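Local coordinates for protein TarM (PDB 4X7R) that is a glycosyltransferase-family protein of the GT-B clan from Staphylococcus aureus, modelled with UDP and a glycan bound, at residues Glu199-Asn202 with Asn203-Cys207. The protein carries 1 engineered substitution. Sequence-based numbering, arbitrary orientation.
Sequences EFKN and NLALC. With ZDO (methyl 2-deoxy-6-O-sulfo-2-(sulfoamino)-alpha-D-glucopyranoside), chain C; IDS (2-O-sulfo-alpha-L-idopyranuronic acid), chain B; SUS (2-deoxy-3,6-di-O-sulfo-2-(sulfoamino)-alpha-D-glucopyranose), chain D.
Asn202 is the N-cap of helix 203-214, and the evidence is a side-chain bond to the first turn: Asn202 OD1 accepts from Ala205 N at 3.1 Å. That bond is nearly straight, with an N-H...O angle of 164°, and its donor is slightly tilted from the plane of the side-chain carbonyl. With chi1 at 54°, CG sits between the backbone N and the carbonyl carbon, which folds the amide back over the helix start. The backbone carbonyl of the same residue opens the helical hydrogen bonding, Asn202 O accepting from Leu206 N at 3.2 Å. One residue thus engages two helix N-H groups. Before the cap, Phe200 turns its ring over the helix: Leu206 CA stands over one face, 4.2 Å from the ring centroid and 27° off the normal, a CH-pi contact. The Leu206 side chain crosses that of Phe200 at about a right angle, CD1 meeting CD1 at 3.9 Å, while Phe200 CB packs on Ala205 CB. Tyr209 and Val193 add further contacts to Phe200. On the glycan side, Asn203 ND2 donates to O2S of the IDS sulfate at 2.8 Å in a nearly straight bond. Asn202 ND2 approaches the ZDO sulfate oxygen OS2 at 3.3 Å. Lys233 also bonds IDS, and the helix N-terminus would probably favour these anions electrostatically. The geometry is that of an asparagine-capped helix start, here linking the edge strand 198-200 of the antiparallel sheet to the sulfated-glycan pocket.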
loop_
_atom_site.group_PDB
_atom_site.type_symbol
_atom_site.label_atom_id
_atom_site.label_comp_id
_atom_site.label_asym_id
_atom_site.label_seq_id
_atom_site.Cartn_x
_atom_site.Cartn_y
_atom_site.Cartn_z
ATOM N N GLU A 199 -4.022 -22.797 -19.559
ATOM C CA GLU A 199 -4.602 -21.538 -19.963
ATOM C C GLU A 199 -5.699 -21.138 -18.997
ATOM O O GLU A 199 -6.407 -21.991 -18.490
ATOM C CB GLU A 199 -5.140 -21.635 -21.392
ATOM C CG GLU A 199 -5.181 -20.306 -22.126
ATOM C CD GLU A 199 -5.440 -20.454 -23.616
ATOM O OE1 GLU A 199 -6.335 -21.251 -23.989
ATOM O OE2 GLU A 199 -4.741 -19.784 -24.410
ATOM N N PHE A 200 -5.836 -19.834 -18.743
ATOM C CA PHE A 200 -6.834 -19.276 -17.820
ATOM C C PHE A 200 -7.596 -18.217 -18.549
ATOM O O PHE A 200 -7.006 -17.532 -19.384
ATOM C CB PHE A 200 -6.144 -18.706 -16.545
ATOM C CG PHE A 200 -5.358 -19.778 -15.846
ATOM C CD1 PHE A 200 -4.045 -20.069 -16.233
ATOM C CD2 PHE A 200 -5.964 -20.596 -14.906
ATOM C CE1 PHE A 200 -3.340 -21.123 -15.642
ATOM C CE2 PHE A 200 -5.266 -21.667 -14.341
ATOM C CZ PHE A 200 -3.957 -21.918 -14.705
ATOM N N LYS A 201 -8.904 -18.076 -18.269
ATOM C CA LYS A 201 -9.745 -17.094 -18.988
ATOM C C LYS A 201 -9.399 -15.644 -18.737
ATOM O O LYS A 201 -9.651 -14.801 -19.590
ATOM C CB LYS A 201 -11.257 -17.376 -18.827
ATOM C CG LYS A 201 -11.842 -17.077 -17.455
ATOM C CD LYS A 201 -13.284 -17.557 -17.361
ATOM C CE LYS A 201 -13.350 -18.891 -16.662
ATOM N NZ LYS A 201 -14.697 -19.520 -16.794
ATOM N N ASN A 202 -8.820 -15.351 -17.561
ATOM C CA ASN A 202 -8.429 -13.996 -17.144
ATOM C C ASN A 202 -7.500 -14.083 -15.924
ATOM O O ASN A 202 -7.197 -15.179 -15.471
ATOM C CB ASN A 202 -9.681 -13.099 -16.883
ATOM C CG ASN A 202 -10.681 -13.696 -15.911
ATOM O OD1 ASN A 202 -10.363 -14.548 -15.076
ATOM N ND2 ASN A 202 -11.934 -13.316 -16.037
ATOM N N ASN A 203 -7.022 -12.942 -15.430
ATOM C CA ASN A 203 -6.110 -12.845 -14.279
ATOM C C ASN A 203 -6.702 -13.397 -12.970
ATOM O O ASN A 203 -5.988 -14.036 -12.196
ATOM C CB ASN A 203 -5.644 -11.401 -14.077
ATOM C CG ASN A 203 -4.509 -11.283 -13.129
ATOM O OD1 ASN A 203 -3.437 -11.871 -13.326
ATOM N ND2 ASN A 203 -4.741 -10.618 -12.026
ATOM N N LEU A 204 -7.999 -13.175 -12.731
ATOM C CA LEU A 204 -8.662 -13.676 -11.519
ATOM C C LEU A 204 -8.600 -15.198 -11.516
ATOM O O LEU A 204 -8.211 -15.758 -10.511
ATOM C CB LEU A 204 -10.113 -13.140 -11.446
ATOM C CG LEU A 204 -11.079 -13.760 -10.442
ATOM C CD1 LEU A 204 -10.646 -13.461 -8.986
ATOM C CD2 LEU A 204 -12.501 -13.250 -10.700
ATOM N N ALA A 205 -8.908 -15.856 -12.659
ATOM C CA ALA A 205 -8.810 -17.320 -12.811
ATOM C C ALA A 205 -7.385 -17.803 -12.515
ATOM O O ALA A 205 -7.226 -18.816 -11.839
ATOM C CB ALA A 205 -9.214 -17.756 -14.227
ATOM N N LEU A 206 -6.360 -17.103 -13.036
ATOM C CA LEU A 206 -4.951 -17.459 -12.801
ATOM C C LEU A 206 -4.661 -17.370 -11.290
ATOM O O LEU A 206 -4.137 -18.322 -10.697
ATOM C CB LEU A 206 -4.018 -16.494 -13.590
ATOM C CG LEU A 206 -2.501 -16.610 -13.296
ATOM C CD1 LEU A 206 -1.925 -17.838 -13.919
ATOM C CD2 LEU A 206 -1.728 -15.376 -13.753
ATOM N N CYS A 207 -5.046 -16.226 -10.662
ATOM C CA CYS A 207 -4.839 -16.000 -9.217
ATOM C C CYS A 207 -5.578 -16.964 -8.333
ATOM O O CYS A 207 -5.022 -17.408 -7.341
ATOM C CB CYS A 207 -5.132 -14.555 -8.857
ATOM S SG CYS A 207 -3.969 -13.396 -9.603
HETATM C C1 ZDO C . -13.898 -5.204 -16.087
HETATM C C1M ZDO C . -14.270 -6.627 -17.963
HETATM C C2 ZDO C . -13.167 -3.917 -15.633
HETATM C C3 ZDO C . -11.755 -4.235 -15.170
HETATM C C4 ZDO C . -11.691 -5.370 -14.107
HETATM C C5 ZDO C . -12.531 -6.596 -14.592
HETATM C C6 ZDO C . -12.687 -7.673 -13.497
HETATM O O1 ZDO C . -13.368 -5.699 -17.341
HETATM N N2 ZDO C . -13.113 -2.906 -16.696
HETATM S S2 ZDO C . -14.432 -1.751 -16.588
HETATM O OSA ZDO C . -15.751 -2.530 -16.498
HETATM O OSB ZDO C . -14.335 -0.870 -17.846
HETATM O OSC ZDO C . -14.266 -0.888 -15.333
HETATM O O3 ZDO C . -11.156 -3.027 -14.688
HETATM O O4 ZDO C . -10.301 -5.734 -14.003
HETATM O O5 ZDO C . -13.873 -6.166 -14.994
HETATM O O6 ZDO C . -13.607 -8.698 -13.921
HETATM S S6 ZDO C . -13.187 -9.938 -14.740
HETATM O OS1 ZDO C . -14.438 -10.531 -15.407
HETATM O OS2 ZDO C . -12.583 -10.986 -13.798
HETATM O OS3 ZDO C . -12.172 -9.571 -15.842
HETATM C C1 IDS B . -9.765 -5.896 -12.676
HETATM C C2 IDS B . -8.369 -6.549 -12.790
HETATM C C3 IDS B . -7.248 -5.497 -13.122
HETATM C C4 IDS B . -7.371 -4.209 -12.295
HETATM C C5 IDS B . -8.825 -3.665 -12.327
HETATM C C6 IDS B . -8.993 -2.407 -11.465
HETATM O O2 IDS B . -8.074 -7.276 -11.566
HETATM O O3 IDS B . -7.252 -5.133 -14.514
HETATM O O4 IDS B . -7.024 -4.488 -10.942
HETATM O O5 IDS B . -9.708 -4.709 -11.837
HETATM O O6A IDS B . -9.761 -2.504 -10.475
HETATM O O6B IDS B . -8.346 -1.386 -11.800
HETATM S S IDS B . -8.377 -8.776 -11.404
HETATM O O1S IDS B . -9.778 -9.170 -11.887
HETATM O O2S IDS B . -7.330 -9.560 -12.188
HETATM O O3S IDS B . -8.306 -9.147 -9.923
HETATM N N2 SUS D . -5.757 -6.428 -9.375
HETATM C C1 SUS D . -5.605 -4.367 -10.713
HETATM S S1 SUS D . -4.381 -7.492 -9.668
HETATM C C2 SUS D . -5.302 -5.026 -9.379
HETATM S S2 SUS D . -3.005 0.374 -9.389
HETATM C C3 SUS D . -5.950 -4.222 -8.232
HETATM O O3 SUS D . -5.582 -4.775 -6.950
HETATM S S3 SUS D . -6.671 -5.410 -6.087
HETATM C C4 SUS D . -5.594 -2.730 -8.279
HETATM O O4 SUS D . -6.442 -2.109 -7.333
HETATM C C5 SUS D . -5.837 -2.156 -9.721
HETATM O O5 SUS D . -5.146 -2.989 -10.699
HETATM C C6 SUS D . -5.253 -0.763 -9.942
HETATM O O6 SUS D . -3.863 -0.844 -9.681
HETATM O O1S SUS D . -3.435 -7.421 -8.473
HETATM O O2S SUS D . -4.951 -8.890 -9.858
HETATM O O3S SUS D . -3.630 -7.056 -10.925
HETATM O O4S SUS D . -1.634 -0.118 -8.913
HETATM O O5S SUS D . -2.876 1.202 -10.670
HETATM O O6S SUS D . -3.649 1.218 -8.284
HETATM O O7S SUS D . -7.737 -4.355 -5.871
HETATM O O8S SUS D . -6.119 -5.853 -4.731
HETATM O O9S SUS D . -7.279 -6.612 -6.802
#